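Local coordinates for protein beta-galactosidase (Marinomonas sp. ef1, PDB 6Y2K) that hydrolyses terminal beta-D-galactosyl residues from beta-galactosides as a cold-active GH42 glycosidase that assembles into a hexamer, at residues Thr201-Asn204 with Pro205-Leu209; Thr328-Asp331 with Gly332-Arg335; Tyr504-Pro507 with Glu508-Pro512; Gly513-Ala516 with Ser517-Leu521. All coordinates share one frame; numbering follows the deposited sequence.

Contact 1 (Thr201-Asn204 with Pro205-Leu209)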
# COMPACT_ATOMS: atom_id res chain seq x y z
N THR A 201 34.52 15.18 19.89
CA THR A 201 33.92 14.13 19.09
C THR A 201 34.31 12.77 19.68
O THR A 201 34.70 12.71 20.85
CB THR A 201 34.30 14.29 17.59
OG1 THR A 201 33.57 13.34 16.80
CG2 THR A 201 35.79 14.10 17.36
N GLU A 202 34.21 11.70 18.89
CA GLU A 202 34.46 10.33 19.38
C GLU A 202 35.78 10.15 20.16
O GLU A 202 36.86 10.42 19.63
CB GLU A 202 34.44 9.33 18.21
CG GLU A 202 34.40 7.87 18.66
CD GLU A 202 34.46 6.87 17.53
OE1 GLU A 202 34.76 7.25 16.37
OE2 GLU A 202 34.22 5.67 17.82
N ALA A 203 35.66 9.64 21.39
CA ALA A 203 36.83 9.29 22.21
C ALA A 203 37.44 7.98 21.72
O ALA A 203 36.81 7.22 20.99
CB ALA A 203 36.43 9.16 23.69
N ASN A 204 38.68 7.72 22.12
CA ASN A 204 39.40 6.51 21.70
C ASN A 204 38.58 5.30 22.18
O ASN A 204 38.20 5.26 23.35
CB ASN A 204 40.80 6.49 22.32
CG ASN A 204 41.69 5.37 21.79
OD1 ASN A 204 41.22 4.38 21.22
ND2 ASN A 204 43.00 5.52 21.99
N PRO A 205 38.28 4.33 21.28
CA PRO A 205 37.57 3.15 21.77
C PRO A 205 38.28 2.38 22.90
O PRO A 205 37.60 1.76 23.72
CB PRO A 205 37.40 2.28 20.51
CG PRO A 205 38.39 2.82 19.52
CD PRO A 205 38.45 4.29 19.81
N SER A 206 39.62 2.43 22.94
CA SER A 206 40.41 1.82 24.03
C SER A 206 40.13 2.49 25.36
O SER A 206 40.02 1.83 26.39
CB SER A 206 41.91 1.91 23.74
OG SER A 206 42.24 1.33 22.49
N HIS A 207 40.03 3.82 25.32
CA HIS A 207 39.69 4.67 26.45
C HIS A 207 38.29 4.32 26.98
O HIS A 207 38.10 4.12 28.18
CB HIS A 207 39.78 6.13 25.98
CG HIS A 207 39.54 7.16 27.04
ND1 HIS A 207 39.48 8.51 26.74
CD2 HIS A 207 39.33 7.07 28.37
CE1 HIS A 207 39.26 9.19 27.84
NE2 HIS A 207 39.16 8.34 28.85
N ARG A 208 37.33 4.23 26.06
CA ARG A 208 35.95 3.93 26.45
C ARG A 208 35.79 2.51 26.98
O ARG A 208 35.02 2.30 27.92
CB ARG A 208 35.00 4.17 25.27
CG ARG A 208 34.91 5.63 24.84
CD ARG A 208 34.12 5.80 23.55
NE ARG A 208 32.73 5.39 23.71
CZ ARG A 208 31.90 5.06 22.73
NH1 ARG A 208 30.65 4.70 23.03
NH2 ARG A 208 32.28 5.06 21.45
N LEU A 209 36.51 1.56 26.39
CA LEU A 209 36.42 0.16 26.83
C LEU A 209 37.03 -0.06 28.23
O LEU A 209 36.40 -0.69 29.10
CB LEU A 209 37.07 -0.78 25.80
CG LEU A 209 36.97 -2.28 26.10
CD1 LEU A 209 35.53 -2.72 26.33
CD2 LEU A 209 37.58 -3.09 24.97
O HOH W 1 34.98 5.03 20.41
O HOH W 2 31.55 5.15 18.17
O HOH W 3 40.20 9.26 24.13

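Contact 2 (Thr328-Asp331 with Gly332-Arg335)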
# COMPACT_ATOMS: atom_id res chain seq x y z
N THR A 328 -2.57 -5.11 30.52
CA THR A 328 -2.81 -6.24 31.41
C THR A 328 -2.32 -7.53 30.72
O THR A 328 -2.49 -7.69 29.51
CB THR A 328 -4.30 -6.41 31.75
OG1 THR A 328 -5.09 -6.32 30.55
CG2 THR A 328 -4.76 -5.34 32.74
N PRO A 329 -1.71 -8.46 31.49
CA PRO A 329 -1.33 -9.75 30.90
C PRO A 329 -2.53 -10.57 30.46
O PRO A 329 -3.64 -10.38 30.97
CB PRO A 329 -0.58 -10.47 32.05
CG PRO A 329 -0.27 -9.43 33.07
CD PRO A 329 -1.28 -8.33 32.90
N ALA A 330 -2.32 -11.47 29.51
CA ALA A 330 -3.38 -12.42 29.12
C ALA A 330 -3.73 -13.27 30.33
O ALA A 330 -2.88 -13.53 31.18
CB ALA A 330 -2.92 -13.33 27.99
N ASP A 331 -4.98 -13.71 30.41
CA ASP A 331 -5.38 -14.65 31.44
C ASP A 331 -4.53 -15.92 31.27
O ASP A 331 -4.38 -16.43 30.16
CB ASP A 331 -6.89 -14.96 31.37
CG ASP A 331 -7.76 -13.79 31.90
OD1 ASP A 331 -7.28 -12.90 32.66
OD2 ASP A 331 -8.97 -13.78 31.57
N GLY A 332 -3.91 -16.36 32.37
CA GLY A 332 -2.96 -17.48 32.37
C GLY A 332 -1.48 -17.12 32.17
O GLY A 332 -0.61 -17.98 32.34
N ALA A 333 -1.19 -15.86 31.83
CA ALA A 333 0.20 -15.45 31.56
C ALA A 333 1.13 -15.56 32.77
O ALA A 333 2.29 -15.90 32.61
CB ALA A 333 0.27 -14.05 30.96
N VAL A 334 0.63 -15.28 33.98
CA VAL A 334 1.48 -15.37 35.17
C VAL A 334 1.87 -16.84 35.42
O VAL A 334 3.02 -17.14 35.74
CB VAL A 334 0.83 -14.73 36.42
CG1 VAL A 334 1.71 -14.94 37.65
CG2 VAL A 334 0.56 -13.24 36.17
N ARG A 335 0.90 -17.75 35.27
CA ARG A 335 1.17 -19.20 35.30
C ARG A 335 2.20 -19.58 34.23
O ARG A 335 3.14 -20.33 34.51
CB ARG A 335 -0.12 -19.99 35.11
CG ARG A 335 0.06 -21.46 34.75
CD ARG A 335 -1.25 -22.20 34.90
NE ARG A 335 -1.11 -23.61 34.54
CZ ARG A 335 -1.26 -24.11 33.31
NH1 ARG A 335 -1.54 -23.33 32.26
NH2 ARG A 335 -1.11 -25.41 33.13

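Contact 3 (Tyr504-Pro507 with Glu508-Pro512)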
# COMPACT_ATOMS: atom_id res chain seq x y z
N TYR A 504 41.65 -3.16 22.26
CA TYR A 504 40.88 -2.57 21.18
C TYR A 504 41.75 -2.22 19.96
O TYR A 504 41.76 -1.08 19.49
CB TYR A 504 40.06 -1.36 21.68
CG TYR A 504 38.65 -1.28 21.11
CD1 TYR A 504 38.43 -1.29 19.73
CD2 TYR A 504 37.54 -1.18 21.95
CE1 TYR A 504 37.15 -1.22 19.20
CE2 TYR A 504 36.25 -1.11 21.43
CZ TYR A 504 36.06 -1.13 20.06
OH TYR A 504 34.78 -1.08 19.55
N GLN A 505 42.49 -3.21 19.47
CA GLN A 505 43.20 -3.08 18.20
C GLN A 505 42.87 -4.25 17.29
O GLN A 505 42.42 -5.30 17.77
CB GLN A 505 44.72 -3.00 18.40
CG GLN A 505 45.19 -1.82 19.24
CD GLN A 505 46.70 -1.60 19.18
OE1 GLN A 505 47.36 -2.02 18.23
NE2 GLN A 505 47.24 -0.91 20.19
N ILE A 506 43.12 -4.09 15.99
CA ILE A 506 42.93 -5.18 15.03
C ILE A 506 44.11 -6.15 15.19
O ILE A 506 45.25 -5.69 15.21
CB ILE A 506 42.85 -4.65 13.59
CG1 ILE A 506 41.62 -3.73 13.45
CG2 ILE A 506 42.80 -5.81 12.60
CD1 ILE A 506 41.51 -3.02 12.12
N PRO A 507 43.85 -7.47 15.30
CA PRO A 507 44.97 -8.42 15.39
C PRO A 507 45.94 -8.32 14.22
O PRO A 507 45.55 -7.99 13.10
CB PRO A 507 44.27 -9.78 15.39
CG PRO A 507 42.94 -9.51 15.99
CD PRO A 507 42.55 -8.14 15.53
N GLU A 508 47.20 -8.62 14.50
CA GLU A 508 48.27 -8.54 13.51
C GLU A 508 48.01 -9.35 12.23
O GLU A 508 48.34 -8.90 11.13
CB GLU A 508 49.58 -8.98 14.15
CG GLU A 508 50.83 -8.58 13.39
CD GLU A 508 52.07 -9.15 14.05
OE1 GLU A 508 52.35 -8.75 15.21
OE2 GLU A 508 52.73 -10.02 13.43
N ASN A 509 47.39 -10.52 12.38
CA ASN A 509 47.00 -11.36 11.23
C ASN A 509 45.61 -11.04 10.65
O ASN A 509 45.11 -11.79 9.82
CB ASN A 509 47.08 -12.87 11.61
CG ASN A 509 46.11 -13.26 12.72
OD1 ASN A 509 45.96 -12.54 13.71
ND2 ASN A 509 45.47 -14.43 12.59
N LEU A 510 45.00 -9.93 11.07
CA LEU A 510 43.59 -9.60 10.79
C LEU A 510 42.61 -10.59 11.42
O LEU A 510 43.01 -11.65 11.93
CB LEU A 510 43.32 -9.46 9.29
CG LEU A 510 44.27 -8.57 8.47
CD1 LEU A 510 43.73 -8.42 7.07
CD2 LEU A 510 44.43 -7.21 9.12
N ALA A 511 41.33 -10.24 11.38
CA ALA A 511 40.29 -11.16 11.85
C ALA A 511 40.31 -12.44 11.01
O ALA A 511 40.62 -12.37 9.82
CB ALA A 511 38.92 -10.49 11.80
N PRO A 512 40.00 -13.61 11.57
CA PRO A 512 39.53 -13.81 12.95
C PRO A 512 40.63 -14.08 14.00
O PRO A 512 40.39 -14.79 14.97
CB PRO A 512 38.60 -15.01 12.80
CG PRO A 512 39.30 -15.83 11.76
CD PRO A 512 39.93 -14.86 10.80

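Contact 4 (Gly513-Ala516 with Ser517-Leu521)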
# COMPACT_ATOMS: atom_id res chain seq x y z
N GLY A 513 41.82 -13.51 13.82
CA GLY A 513 42.80 -13.42 14.90
C GLY A 513 43.29 -14.78 15.39
O GLY A 513 43.72 -15.59 14.59
N PRO A 514 43.19 -15.05 16.72
CA PRO A 514 43.63 -16.36 17.23
C PRO A 514 42.88 -17.56 16.66
O PRO A 514 43.43 -18.66 16.63
CB PRO A 514 43.36 -16.26 18.74
CG PRO A 514 43.33 -14.81 19.02
CD PRO A 514 42.73 -14.18 17.81
N LEU A 515 41.63 -17.36 16.20
CA LEU A 515 40.82 -18.43 15.62
C LEU A 515 41.34 -18.92 14.26
O LEU A 515 41.00 -20.02 13.85
CB LEU A 515 39.36 -17.97 15.46
CG LEU A 515 38.29 -19.04 15.23
CD1 LEU A 515 37.92 -19.73 16.53
CD2 LEU A 515 37.04 -18.44 14.59
N ALA A 516 42.14 -18.12 13.57
CA ALA A 516 42.62 -18.46 12.23
C ALA A 516 43.41 -19.78 12.14
O ALA A 516 43.39 -20.42 11.10
CB ALA A 516 43.45 -17.32 11.64
N SER A 517 44.11 -20.17 13.20
CA SER A 517 44.78 -21.48 13.22
C SER A 517 43.78 -22.63 13.18
O SER A 517 44.05 -23.65 12.55
CB SER A 517 45.71 -21.61 14.44
OG SER A 517 44.99 -21.49 15.66
N LEU A 518 42.62 -22.46 13.81
CA LEU A 518 41.54 -23.47 13.81
C LEU A 518 40.68 -23.40 12.54
O LEU A 518 40.24 -24.43 12.00
CB LEU A 518 40.63 -23.25 15.03
CG LEU A 518 40.32 -24.38 16.02
CD1 LEU A 518 39.01 -24.08 16.72
CD2 LEU A 518 40.31 -25.78 15.41
N LEU A 519 40.39 -22.17 12.11
CA LEU A 519 39.52 -21.90 10.97
C LEU A 519 40.26 -20.97 10.02
O LEU A 519 40.17 -19.75 10.16
CB LEU A 519 38.22 -21.27 11.47
CG LEU A 519 37.18 -22.30 11.95
CD1 LEU A 519 36.19 -21.71 12.94
CD2 LEU A 519 36.45 -22.87 10.74
N PRO A 520 41.05 -21.54 9.08
CA PRO A 520 41.89 -20.68 8.24
C PRO A 520 41.11 -19.83 7.22
O PRO A 520 40.67 -20.32 6.18
CB PRO A 520 42.85 -21.66 7.55
CG PRO A 520 42.15 -22.98 7.60
CD PRO A 520 41.33 -22.97 8.85
N LEU A 521 40.95 -18.55 7.56
CA LEU A 521 40.33 -17.57 6.67
C LEU A 521 40.83 -16.18 7.04
O LEU A 521 41.40 -15.98 8.12
CB LEU A 521 38.81 -17.65 6.80
CG LEU A 521 38.23 -17.35 8.19
CD1 LEU A 521 37.59 -15.97 8.21
CD2 LEU A 521 37.21 -18.40 8.58
O HOH W 4 45.60 -17.67 14.64
O HOH W 5 45.77 -19.27 17.35

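Contact 1 (Thr201-Asn204 with Pro205-Leu209)
Asn204 folds its side chain over the first turn of the helix beginning at Pro205, an N-cap in which OD1 takes the amide of Ser206 (N to OD1 3.1 Å). CG stands anti to its own backbone N (chi1 -172°), which turns the amide group toward the helix; Ser206 N then meets OD1 from above the carbonyl plane, not on a lone pair. The backbone oxygen of the same residue, Asn204 O, accepts from Arg208 N almost in line with its C=O bond. Replacing Asn204 by alanine would probably leave Ser206 N without its capping acceptor and cost Trp178 O and Asn180 OD1 the amide that ND2 gives them. Arg208 crosses Glu202 at about a right angle, their planar ends 64° apart; OE2 and NH2 stay 4.2 Å from each other, too far for a salt bridge, and water 1 bridges them while also donating to Ala203 O. Gln427 is a further partner of Glu202 OE2. The CB of Ala203 lies 4.0 Å from Arg208 CG. The His207 ring stacks with Trp178 and gives NE2 to Glu194 O, while helix 205-233, which starts here within the TIM-barrel family region, packs Pro205 and Leu209 against helix 418-426.

Contact 2 (Thr328-Asp331 with Gly332-Arg335)
Pro329 lays its CB against the methyl group of Ala333, 3.8 Å from CB to CB, across a type II beta turn that runs from Ala330 to Ala333 and leads into helix 333-343 of the TIM-barrel region. The same methyl also lies beside the CB of Ala330, more loosely at 4.4 Å, so that Ala333 presents one small apolar group to two residues of the incoming loop. No long side chain takes part in this packing; the small groups of a proline and two alanines probably allow this close approach. At the first corner the CB of Asp331 leads away from the helix start, and no atom beyond that CB comes near the Gly332 amide. At the second corner Gly332 has phi 91° and psi -9°, angles at which a CB would collide with Asp331 O; the turn therefore needs glycine. Gly332 is also the N-cap residue, and its amide is bonded to Glu381 of helix 377-395, which likewise takes the amide of Arg335. On the loop side, Arg525 of the third subunit packs on Pro329. The turn is closed by Ala333 N, which reaches Ala330 O at 3.0 Å from above the carbonyl plane, 43° out of it.

Contact 3 (Tyr504-Pro507 with Glu508-Pro512)
A type I beta turn from Pro507 to Leu510 reverses the chain, closed by the bond from Leu510 N to Pro507 O (2.9 Å), in which the amide stands well above the carbonyl plane and the N-H...O angle is 147°. Glu508 and Asn509 occupy the two corners, both exposed, while Ile506, just before the turn, and Leu510, at its end, bring their apolar groups together. Ile506 and Leu510 meet at an oblique angle, the CG2 branch of Ile506 touching CD2 of Leu510 at 4.1 Å. In Ile506 the branch that makes this touch is anti to the backbone N, and CG1 lies on the other side, beside that N, carrying CD1 in a different direction. Pro507 meets the turn in another way: its CB lies 3.6 Å from Asn509 OD1, a plain van der Waals approach. The amide of Asn509 is brought back over the turn by chi1 of 63°, with CG between the backbone N and the carbonyl carbon. Its ND2 donates to Gly513 O, so the corner residue ties the turn to the chain that follows.

This loop, between strands 490-493 and 521-528 of the trimerisation domain, also faces the second subunit, where Gln356 packs on Ile506 and Arg370 on Leu510. Ala511 is joined by backbone bonds to Val523 of strand 521-528. With a single direct hydrogen bond and one apolar pair inside it, the turn probably owes much of its fixed shape to Gly513, to the neighbouring strand and to the second subunit.

Contact 4 (Gly513-Ala516 with Ser517-Leu521)
Leu515 and Leu519 run side by side and point the same way. In Leu515 the chain leaves CB with CG anti to the backbone N (chi1 -164°), which takes the branch toward Leu519 although the bond from CA to CB starts away from it. CG then lies 4.1 Å from Leu519 CD1. Beyond it the two methyls part: CD2 closes on that same Leu519 CD1 at 3.8 Å, while CD1 reaches the CD1 of Leu518 more loosely, at 4.5 Å. Outside the segments, Leu484 of helix 478-486, Ala493 of strand 490-493 and Tyr578 of strand 576-579 also touch this side chain.

Residues 514-516 have helical backbone angles, and the bond from Leu519 N to Leu515 O (2.8 Å) closes a single helix-like turn in the trimerisation domain, just ahead of strand 521-528. Leu518 N adds a weak bond to the same oxygen, so one carbonyl gathers two amides. After Leu519 the chain straightens, and Pro520, which has no amide hydrogen, brings its CA to 3.2 Å from Ala516 O in a CA-H...O contact.

Two waters bind the polar backbone of the turn. Water 4 donates to Gly513 O and accepts from Ser517 N, and water 5 links Pro514 O with Ser517 OG. Chi1 of 60° turns that hydroxyl back along the turn, where OG comes within 3.4 Å of Pro514 O.

All four contacts are local, yet they differ in setting. Contact 1 is mostly buried; the other three are only partly so. Contacts 1 and 2 both begin helices of the barrel region, on opposite sides of the chain's centre and about 45 Å apart between centres, one capped by a side-chain amide and bridged by water, the other a glycine turn with small apolar groups. Contacts 3 and 4 share one loop of the trimerisation domain and touch, as where Asn509 meets Ala516. Contact 4 turns leucines inward and touches no other subunit. Contacts 1 and 3 join the two regions through Tyr504, which packs on Pro205, Ser206 and Leu209; both also meet the second subunit.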